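Local coordinates for protein carbohydrate deacetylase Agd3 (Neosartorya fumigata, PDB 6NWZ) that probably removes N-acetyl groups from the exopolysaccharide galactosaminogalactan, a deacetylation required for biofilm formation by Aspergillus fumigatus, at residues F271-I281 with Q547-V555; I328-P337 with F390-A398. All blocks are in the same frame, centred on the assembly; numbering follows the deposited sequence.

Contact 1. Residues F271-I281 with Q547-V555; sequences FRITVEDMNGI and QANLRNADV
The extended side chain of Arg551 runs over one face of the Phe271 ring, sent there by a CG opposite its backbone N (chi1 -169°). Its methylenes meet the far rim, with CG 3.4 Å from Phe271 CZ, and its guanidinium plane is turned 26° from the ring plane. An arginine suits this place: its long apolar stem packs on the aromatic face while its charged end pairs with Asp554 and with Asp501 outside the contact. Gln547 uses both ends of its amide on the backbone around Phe271: NE2 gives a hydrogen bond to Phe271 O (3.2 Å), and OE1 receives Ile273 N (3.0 Å) in its carbonyl plane. Ile273 CD1 packs against Leu550 CB at 3.6 Å. Farther along the loop, Asp277 OD1 is met nearly along its C-O axis by Ala553 N (2.7 Å) and from above the carboxylate plane by Asn552 N, while OD2 accepts Thr274 N; aspartate suits a place with three N-H groups to receive. Asn552 ND2 reaches Asp277 O almost straight (2.8 Å, 172°) and also binds Leu550 O, which fixes the amide's rotation. With Thr274, Asp277 forms a capping box, the classic helix start, docked here on the loop following zinc-ligand strand 542-546 of the deacetylase domain.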
loop_
_atom_site.group_PDB
_atom_site.type_symbol
_atom_site.label_atom_id
_atom_site.label_comp_id
_atom_site.label_asym_id
_atom_site.label_seq_id
_atom_site.Cartn_x
_atom_site.Cartn_y
_atom_site.Cartn_z
ATOM N N PHE A 271 9.592 -27.117 12.416
ATOM C CA PHE A 271 10.653 -26.576 11.581
ATOM C C PHE A 271 11.268 -25.345 12.230
ATOM O O PHE A 271 10.561 -24.519 12.818
ATOM C CB PHE A 271 10.153 -26.221 10.177
ATOM C CG PHE A 271 11.228 -25.670 9.288
ATOM C CD1 PHE A 271 12.207 -26.502 8.767
ATOM C CD2 PHE A 271 11.280 -24.318 8.998
ATOM C CE1 PHE A 271 13.208 -25.998 7.957
ATOM C CE2 PHE A 271 12.278 -23.806 8.193
ATOM C CZ PHE A 271 13.245 -24.645 7.672
ATOM N N ARG A 272 12.594 -25.244 12.122
ATOM C CA ARG A 272 13.359 -24.061 12.496
ATOM C C ARG A 272 14.328 -23.755 11.367
ATOM O O ARG A 272 15.107 -24.626 10.965
ATOM C CB ARG A 272 14.126 -24.266 13.808
ATOM C CG ARG A 272 14.910 -23.044 14.273
ATOM C CD ARG A 272 15.679 -23.349 15.548
ATOM N NE ARG A 272 16.083 -22.149 16.276
ATOM C CZ ARG A 272 17.323 -21.673 16.308
ATOM N NH1 ARG A 272 18.286 -22.296 15.647
ATOM N NH2 ARG A 272 17.599 -20.577 17.003
ATOM N N ILE A 273 14.278 -22.524 10.857
ATOM C CA ILE A 273 15.090 -22.117 9.714
ATOM C C ILE A 273 16.557 -22.417 10.003
ATOM O O ILE A 273 16.998 -22.361 11.157
ATOM C CB ILE A 273 14.860 -20.626 9.387
ATOM C CG1 ILE A 273 15.162 -20.342 7.913
ATOM C CG2 ILE A 273 15.677 -19.718 10.305
ATOM C CD1 ILE A 273 14.150 -20.951 6.962
ATOM N N THR A 274 17.317 -22.772 8.969
ATOM C CA THR A 274 18.713 -23.149 9.134
ATOM C C THR A 274 19.633 -22.130 8.470
ATOM O O THR A 274 19.193 -21.195 7.798
ATOM C CB THR A 274 18.974 -24.546 8.559
ATOM O OG1 THR A 274 18.790 -24.523 7.138
ATOM C CG2 THR A 274 18.019 -25.552 9.166
ATOM N N VAL A 275 20.936 -22.329 8.677
ATOM C CA VAL A 275 21.933 -21.464 8.055
ATOM C C VAL A 275 21.932 -21.646 6.541
ATOM O O VAL A 275 22.075 -20.675 5.788
ATOM C CB VAL A 275 23.322 -21.732 8.663
ATOM C CG1 VAL A 275 24.414 -21.096 7.817
ATOM C CG2 VAL A 275 23.384 -21.209 10.097
ATOM N N GLU A 276 21.766 -22.884 6.068
ATOM C CA GLU A 276 21.706 -23.113 4.627
ATOM C C GLU A 276 20.490 -22.426 4.018
ATOM O O GLU A 276 20.581 -21.817 2.944
ATOM C CB GLU A 276 21.686 -24.613 4.325
ATOM C CG GLU A 276 22.919 -25.385 4.797
ATOM C CD GLU A 276 22.899 -25.705 6.289
ATOM O OE1 GLU A 276 21.836 -25.550 6.928
ATOM O OE2 GLU A 276 23.953 -26.112 6.824
ATOM N N ASP A 277 19.342 -22.514 4.696
ATOM C CA ASP A 277 18.149 -21.791 4.263
ATOM C C ASP A 277 18.437 -20.305 4.107
ATOM O O ASP A 277 18.118 -19.700 3.076
ATOM C CB ASP A 277 17.014 -22.004 5.267
ATOM C CG ASP A 277 16.357 -23.365 5.141
ATOM O OD1 ASP A 277 16.151 -23.829 4.002
ATOM O OD2 ASP A 277 16.040 -23.968 6.189
ATOM N N MET A 278 19.047 -19.700 5.133
ATOM C CA MET A 278 19.290 -18.262 5.114
ATOM C C MET A 278 20.300 -17.866 4.042
ATOM O O MET A 278 20.171 -16.792 3.445
ATOM C CB MET A 278 19.755 -17.792 6.496
ATOM C CG MET A 278 18.666 -17.809 7.576
ATOM S SD MET A 278 17.137 -16.940 7.136
ATOM C CE MET A 278 17.776 -15.400 6.493
ATOM N N ASN A 279 21.300 -18.711 3.776
ATOM C CA ASN A 279 22.227 -18.420 2.684
ATOM C C ASN A 279 21.501 -18.376 1.347
ATOM O O ASN A 279 21.859 -17.586 0.464
ATOM C CB ASN A 279 23.351 -19.453 2.652
ATOM C CG ASN A 279 24.456 -19.138 3.638
ATOM O OD1 ASN A 279 24.730 -17.972 3.924
ATOM N ND2 ASN A 279 25.092 -20.177 4.172
ATOM N N GLY A 280 20.478 -19.217 1.177
ATOM C CA GLY A 280 19.681 -19.154 -0.036
ATOM C C GLY A 280 18.903 -17.858 -0.151
ATOM O O GLY A 280 18.825 -17.261 -1.231
ATOM N N ILE A 281 18.327 -17.396 0.959
ATOM C CA ILE A 281 17.594 -16.137 0.941
ATOM C C ILE A 281 18.536 -14.971 0.661
ATOM O O ILE A 281 18.202 -14.058 -0.104
ATOM C CB ILE A 281 16.832 -15.947 2.265
ATOM C CG1 ILE A 281 15.923 -17.150 2.534
ATOM C CG2 ILE A 281 16.042 -14.648 2.236
ATOM C CD1 ILE A 281 14.788 -17.300 1.544
ATOM N N GLN A 547 8.960 -17.288 9.922
ATOM C CA GLN A 547 10.270 -17.877 9.653
ATOM C C GLN A 547 10.158 -19.199 8.906
ATOM O O GLN A 547 11.011 -19.508 8.065
ATOM C CB GLN A 547 11.042 -18.064 10.965
ATOM C CG GLN A 547 10.390 -19.017 11.963
ATOM C CD GLN A 547 10.838 -20.463 11.797
ATOM O OE1 GLN A 547 11.913 -20.737 11.262
ATOM N NE2 GLN A 547 10.011 -21.394 12.259
ATOM N N ALA A 548 9.116 -19.984 9.186
ATOM C CA ALA A 548 8.949 -21.255 8.495
ATOM C C ALA A 548 8.752 -21.076 6.996
ATOM O O ALA A 548 9.007 -22.017 6.235
ATOM C CB ALA A 548 7.770 -22.025 9.094
ATOM N N ASN A 549 8.317 -19.893 6.550
ATOM C CA ASN A 549 8.067 -19.659 5.130
ATOM C C ASN A 549 9.345 -19.527 4.311
ATOM O O ASN A 549 9.266 -19.533 3.077
ATOM C CB ASN A 549 7.220 -18.396 4.932
ATOM C CG ASN A 549 5.931 -18.414 5.736
ATOM O OD1 ASN A 549 5.409 -17.364 6.111
ATOM N ND2 ASN A 549 5.414 -19.607 6.004
ATOM N N LEU A 550 10.505 -19.395 4.950
ATOM C CA LEU A 550 11.759 -19.204 4.232
ATOM C C LEU A 550 12.452 -20.516 3.891
ATOM O O LEU A 550 13.561 -20.490 3.346
ATOM C CB LEU A 550 12.709 -18.319 5.051
ATOM C CG LEU A 550 12.210 -16.956 5.541
ATOM C CD1 LEU A 550 13.369 -16.128 6.065
ATOM C CD2 LEU A 550 11.478 -16.203 4.454
ATOM N N ARG A 551 11.830 -21.655 4.191
ATOM C CA ARG A 551 12.459 -22.944 3.937
ATOM C C ARG A 551 12.698 -23.126 2.446
ATOM O O ARG A 551 11.752 -23.142 1.653
ATOM C CB ARG A 551 11.589 -24.081 4.473
ATOM C CG ARG A 551 12.309 -25.418 4.480
ATOM C CD ARG A 551 11.341 -26.581 4.469
ATOM N NE ARG A 551 12.029 -27.849 4.690
ATOM C CZ ARG A 551 11.806 -28.649 5.727
ATOM N NH1 ARG A 551 10.896 -28.328 6.636
ATOM N NH2 ARG A 551 12.483 -29.781 5.847
ATOM N N ASN A 552 13.964 -23.265 2.066
ATOM C CA ASN A 552 14.343 -23.417 0.662
ATOM C C ASN A 552 15.509 -24.369 0.429
ATOM O O ASN A 552 15.551 -25.010 -0.627
ATOM C CB ASN A 552 14.699 -22.042 0.061
ATOM C CG ASN A 552 16.001 -21.481 0.611
ATOM O OD1 ASN A 552 17.070 -21.685 0.034
ATOM N ND2 ASN A 552 15.916 -20.767 1.728
ATOM N N ALA A 553 16.449 -24.501 1.368
ATOM C CA ALA A 553 17.680 -25.237 1.097
ATOM C C ALA A 553 17.414 -26.693 0.744
ATOM O O ALA A 553 18.186 -27.296 -0.007
ATOM C CB ALA A 553 18.620 -25.151 2.297
ATOM N N ASP A 554 16.329 -27.273 1.261
ATOM C CA ASP A 554 16.087 -28.704 1.124
ATOM C C ASP A 554 14.700 -29.007 0.570
ATOM O O ASP A 554 14.165 -30.091 0.818
ATOM C CB ASP A 554 16.276 -29.407 2.471
ATOM C CG ASP A 554 15.334 -28.881 3.548
ATOM O OD1 ASP A 554 15.297 -27.653 3.783
ATOM O OD2 ASP A 554 14.626 -29.702 4.164
ATOM N N VAL A 555 14.102 -28.081 -0.172
ATOM C CA VAL A 555 12.739 -28.249 -0.642
ATOM C C VAL A 555 12.769 -28.782 -2.066
ATOM O O VAL A 555 13.765 -28.672 -2.786
ATOM C CB VAL A 555 11.917 -26.939 -0.557
ATOM C CG1 VAL A 555 12.072 -26.298 0.813
ATOM C CG2 VAL A 555 12.311 -25.971 -1.666
#

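Contact 2. Residues I328-P337 with F390-A398; sequences IEYDSPPDTP and FTHEEQNNA. With ZN (zinc ion), chain L; NAG (2-acetamido-2-deoxy-beta-D-glucopyranose), chain B.
Tyr330 and Thr391 meet through matching first torsions: at chi1 54° the tyrosine ring, and at chi1 79° the threonine OG1, each stand between their own backbone N and carbonyl carbon. Of the two loops joined here, 390-398 carries His392 of the Asp-His-His zinc site, a ligand set that recalls other polysaccharide deacetylases. Tyr330 OH donates to Thr391 OG1 at 2.8 Å, and this oxygen lies at the ring edge. Thr391 OG1 is in turn bonded to Glu406 on helix 400-417, so the tyrosine is tied through one small hydroxyl to that helix. The methyl branch of Thr391 serves apolar packing instead, with CG2 3.7 Å from Ile328 CB, while Ile328 CG1 comes to the edge of the Phe390 ring. A branched side chain carrying one polar and one apolar arm is well suited to such a junction. The next residue, His392, holds the zinc ion through NE2 at 2.4 Å; Asp256 and His388 complete this site. Farther along, Asp335 OD1 and Glu394 OE1 stand 3.5 Å apart with their carboxylate planes 26° from parallel; both residues bind a second zinc ion, whose charge probably offsets their mutual repulsion. Thr336 OG1 lies close to the amide plane of Asn396 and accepts from its ND2 (3.1 Å), and itself donates to Pro337 O; Asn396 OD1 is bonded to Gly437 N. Thr336 CG2 lies 3.7 Å from Asn397 CB and touches the acetamido oxygen O7 of the N-acetylglucosamine, whose C1 is bonded to Asn397 ND2 at 1.4 Å.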
loop_
_atom_site.group_PDB
_atom_site.type_symbol
_atom_site.label_atom_id
_atom_site.label_comp_id
_atom_site.label_asym_id
_atom_site.label_seq_id
_atom_site.Cartn_x
_atom_site.Cartn_y
_atom_site.Cartn_z
ATOM N N ILE A 328 13.857 -18.712 29.128
ATOM C CA ILE A 328 12.623 -18.497 29.876
ATOM C C ILE A 328 11.614 -19.568 29.487
ATOM O O ILE A 328 11.365 -19.802 28.299
ATOM C CB ILE A 328 12.069 -17.088 29.617
ATOM C CG1 ILE A 328 13.095 -16.034 30.032
ATOM C CG2 ILE A 328 10.763 -16.882 30.364
ATOM C CD1 ILE A 328 13.523 -16.150 31.474
ATOM N N GLU A 329 11.022 -20.213 30.488
ATOM C CA GLU A 329 10.128 -21.336 30.259
ATOM C C GLU A 329 8.890 -21.195 31.131
ATOM O O GLU A 329 8.993 -20.887 32.321
ATOM C CB GLU A 329 10.837 -22.661 30.552
ATOM C CG GLU A 329 10.339 -23.818 29.719
ATOM C CD GLU A 329 11.413 -24.860 29.481
ATOM O OE1 GLU A 329 12.087 -25.260 30.454
ATOM O OE2 GLU A 329 11.588 -25.264 28.313
ATOM N N TYR A 330 7.724 -21.427 30.531
ATOM C CA TYR A 330 6.442 -21.304 31.216
ATOM C C TYR A 330 5.396 -22.057 30.405
ATOM O O TYR A 330 5.637 -22.454 29.262
ATOM C CB TYR A 330 6.041 -19.836 31.397
ATOM C CG TYR A 330 6.047 -19.057 30.101
ATOM C CD1 TYR A 330 4.927 -19.025 29.279
ATOM C CD2 TYR A 330 7.181 -18.366 29.689
ATOM C CE1 TYR A 330 4.935 -18.323 28.086
ATOM C CE2 TYR A 330 7.198 -17.662 28.502
ATOM C CZ TYR A 330 6.074 -17.643 27.703
ATOM O OH TYR A 330 6.094 -16.943 26.519
ATOM N N ASP A 331 4.227 -22.249 31.012
ATOM C CA ASP A 331 3.094 -22.865 30.332
ATOM C C ASP A 331 2.186 -21.780 29.768
ATOM O O ASP A 331 1.802 -20.847 30.482
ATOM C CB ASP A 331 2.308 -23.772 31.280
ATOM C CG ASP A 331 3.028 -25.071 31.572
ATOM O OD1 ASP A 331 3.938 -25.070 32.428
ATOM O OD2 ASP A 331 2.686 -26.092 30.941
ATOM N N SER A 332 1.849 -21.905 28.497
ATOM C CA SER A 332 1.026 -20.898 27.844
ATOM C C SER A 332 -0.438 -21.081 28.235
ATOM O O SER A 332 -0.942 -22.209 28.223
ATOM C CB SER A 332 1.182 -20.985 26.332
ATOM O OG SER A 332 2.552 -20.992 25.971
ATOM N N PRO A 333 -1.144 -20.012 28.582
ATOM C CA PRO A 333 -2.567 -20.132 28.889
ATOM C C PRO A 333 -3.377 -20.244 27.611
ATOM O O PRO A 333 -2.902 -19.852 26.534
ATOM C CB PRO A 333 -2.875 -18.827 29.634
ATOM C CG PRO A 333 -1.932 -17.845 29.019
ATOM C CD PRO A 333 -0.671 -18.620 28.697
ATOM N N PRO A 334 -4.595 -20.782 27.682
ATOM C CA PRO A 334 -5.454 -20.801 26.491
ATOM C C PRO A 334 -5.691 -19.389 25.975
ATOM O O PRO A 334 -5.817 -18.439 26.751
ATOM C CB PRO A 334 -6.750 -21.445 26.998
ATOM C CG PRO A 334 -6.337 -22.239 28.199
ATOM C CD PRO A 334 -5.220 -21.459 28.831
ATOM N N ASP A 335 -5.741 -19.257 24.651
ATOM C CA ASP A 335 -5.859 -17.937 24.047
ATOM C C ASP A 335 -7.161 -17.265 24.460
ATOM O O ASP A 335 -8.225 -17.889 24.483
ATOM C CB ASP A 335 -5.787 -18.029 22.523
ATOM C CG ASP A 335 -4.498 -18.651 22.039
ATOM O OD1 ASP A 335 -3.449 -18.404 22.673
ATOM O OD2 ASP A 335 -4.536 -19.401 21.042
ATOM N N THR A 336 -7.062 -15.985 24.802
ATOM C CA THR A 336 -8.241 -15.184 25.059
ATOM C C THR A 336 -9.013 -14.974 23.760
ATOM O O THR A 336 -8.472 -15.171 22.669
ATOM C CB THR A 336 -7.843 -13.836 25.655
ATOM O OG1 THR A 336 -7.254 -13.021 24.633
ATOM C CG2 THR A 336 -6.837 -14.030 26.781
ATOM N N PRO A 337 -10.287 -14.593 23.847
ATOM C CA PRO A 337 -11.004 -14.190 22.634
ATOM C C PRO A 337 -10.260 -13.067 21.929
ATOM O O PRO A 337 -9.574 -12.259 22.558
ATOM C CB PRO A 337 -12.363 -13.717 23.163
ATOM C CG PRO A 337 -12.541 -14.458 24.438
ATOM C CD PRO A 337 -11.167 -14.593 25.030
ATOM N N PHE A 390 10.774 -11.169 23.583
ATOM C CA PHE A 390 11.822 -12.125 23.923
ATOM C C PHE A 390 11.318 -13.560 23.802
ATOM O O PHE A 390 11.872 -14.361 23.042
ATOM C CB PHE A 390 12.352 -11.839 25.332
ATOM C CG PHE A 390 13.591 -12.617 25.688
ATOM C CD1 PHE A 390 14.771 -12.433 24.986
ATOM C CD2 PHE A 390 13.578 -13.521 26.737
ATOM C CE1 PHE A 390 15.912 -13.148 25.319
ATOM C CE2 PHE A 390 14.714 -14.237 27.075
ATOM C CZ PHE A 390 15.880 -14.050 26.365
ATOM N N THR A 391 10.252 -13.899 24.526
ATOM C CA THR A 391 9.771 -15.272 24.600
ATOM C C THR A 391 8.546 -15.530 23.735
ATOM O O THR A 391 8.049 -16.662 23.717
ATOM C CB THR A 391 9.450 -15.643 26.052
ATOM O OG1 THR A 391 8.178 -15.096 26.421
ATOM C CG2 THR A 391 10.505 -15.081 26.976
ATOM N N HIS A 392 8.048 -14.514 23.030
ATOM C CA HIS A 392 6.835 -14.617 22.215
ATOM C C HIS A 392 5.598 -14.880 23.073
ATOM O O HIS A 392 4.634 -15.500 22.617
ATOM C CB HIS A 392 6.979 -15.688 21.130
ATOM C CG HIS A 392 5.939 -15.603 20.059
ATOM N ND1 HIS A 392 4.623 -15.953 20.274
ATOM C CD2 HIS A 392 6.019 -15.204 18.768
ATOM C CE1 HIS A 392 3.936 -15.773 19.160
ATOM N NE2 HIS A 392 4.760 -15.320 18.231
ATOM N N GLU A 393 5.610 -14.398 24.315
ATOM C CA GLU A 393 4.456 -14.550 25.192
ATOM C C GLU A 393 3.286 -13.721 24.678
ATOM O O GLU A 393 3.442 -12.536 24.363
ATOM C CB GLU A 393 4.803 -14.129 26.621
ATOM C CG GLU A 393 3.623 -14.188 27.591
ATOM C CD GLU A 393 3.970 -13.667 28.976
ATOM O OE1 GLU A 393 5.088 -13.139 29.149
ATOM O OE2 GLU A 393 3.128 -13.784 29.892
ATOM N N GLU A 394 2.118 -14.350 24.593
ATOM C CA GLU A 394 0.902 -13.641 24.223
ATOM C C GLU A 394 0.506 -12.682 25.338
ATOM O O GLU A 394 0.537 -13.032 26.521
ATOM C CB GLU A 394 -0.223 -14.636 23.948
ATOM C CG GLU A 394 0.268 -15.958 23.369
ATOM C CD GLU A 394 -0.082 -16.131 21.905
ATOM O OE1 GLU A 394 -1.250 -15.880 21.544
ATOM O OE2 GLU A 394 0.809 -16.520 21.118
ATOM N N GLN A 395 0.131 -11.463 24.957
ATOM C CA GLN A 395 -0.019 -10.375 25.913
ATOM C C GLN A 395 -1.456 -9.891 26.061
ATOM O O GLN A 395 -1.681 -8.858 26.699
ATOM C CB GLN A 395 0.886 -9.211 25.513
ATOM C CG GLN A 395 2.325 -9.623 25.277
ATOM C CD GLN A 395 3.187 -8.472 24.816
ATOM O OE1 GLN A 395 2.736 -7.329 24.766
ATOM N NE2 GLN A 395 4.436 -8.768 24.472
ATOM N N ASN A 396 -2.431 -10.608 25.497
ATOM C CA ASN A 396 -3.821 -10.172 25.610
ATOM C C ASN A 396 -4.285 -10.119 27.059
ATOM O O ASN A 396 -5.112 -9.271 27.415
ATOM C CB ASN A 396 -4.732 -11.098 24.805
ATOM C CG ASN A 396 -4.760 -10.750 23.334
ATOM O OD1 ASN A 396 -4.038 -9.861 22.887
ATOM N ND2 ASN A 396 -5.593 -11.449 22.572
ATOM N N ASN A 397 -3.763 -11.013 27.908
ATOM C CA ASN A 397 -4.153 -11.110 29.310
ATOM C C ASN A 397 -2.932 -11.120 30.225
ATOM O O ASN A 397 -3.044 -11.479 31.402
ATOM C CB ASN A 397 -5.005 -12.364 29.537
ATOM C CG ASN A 397 -5.811 -12.320 30.832
ATOM O OD1 ASN A 397 -5.970 -11.271 31.456
ATOM N ND2 ASN A 397 -6.329 -13.475 31.232
ATOM N N ALA A 398 -1.768 -10.735 29.707
ATOM C CA ALA A 398 -0.539 -10.760 30.481
ATOM C C ALA A 398 -0.459 -9.549 31.407
ATOM O O ALA A 398 -1.223 -8.588 31.295
ATOM C CB ALA A 398 0.677 -10.802 29.557
HETATM ZN ZN ZN L . 5.107 -14.362 16.065
HETATM C C1 NAG B . -7.117 -13.626 32.425
HETATM C C2 NAG B . -8.024 -14.853 32.263
HETATM C C3 NAG B . -8.772 -15.144 33.562
HETATM C C4 NAG B . -7.798 -15.260 34.724
HETATM C C5 NAG B . -6.957 -13.991 34.805
HETATM C C6 NAG B . -5.911 -14.032 35.894
HETATM C C7 NAG B . -8.729 -15.089 29.923
HETATM C C8 NAG B . -9.807 -14.807 28.920
HETATM N N2 NAG B . -8.961 -14.662 31.168
HETATM O O3 NAG B . -9.514 -16.350 33.419
HETATM O O4 NAG B . -8.515 -15.435 35.941
HETATM O O5 NAG B . -6.260 -13.802 33.564
HETATM O O6 NAG B . -5.152 -15.231 35.844
HETATM O O7 NAG B . -7.694 -15.675 29.620
#

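In the fold
Both contacts belong to the deacetylase domain, with centres about 27 Å apart and nearest atoms about 9 Å apart. Along the chain the order is 271-281, 328-337, 390-398 and 547-555, so contact 1 pairs the two outer segments and contact 2 the two inner ones. They are related through one largely parallel sheet: strand 252-257 lies between strands 300-304 and 542-546, and 300-304 also pairs with 384-387. Segments 547-555 and 390-398 follow strands 542-546 and 384-387. Asp256 is the meeting point, since Gln547 of contact 1 touches it and His392 of contact 2 shares its zinc ion. Distant stretches of sequence thus converge around the metal site.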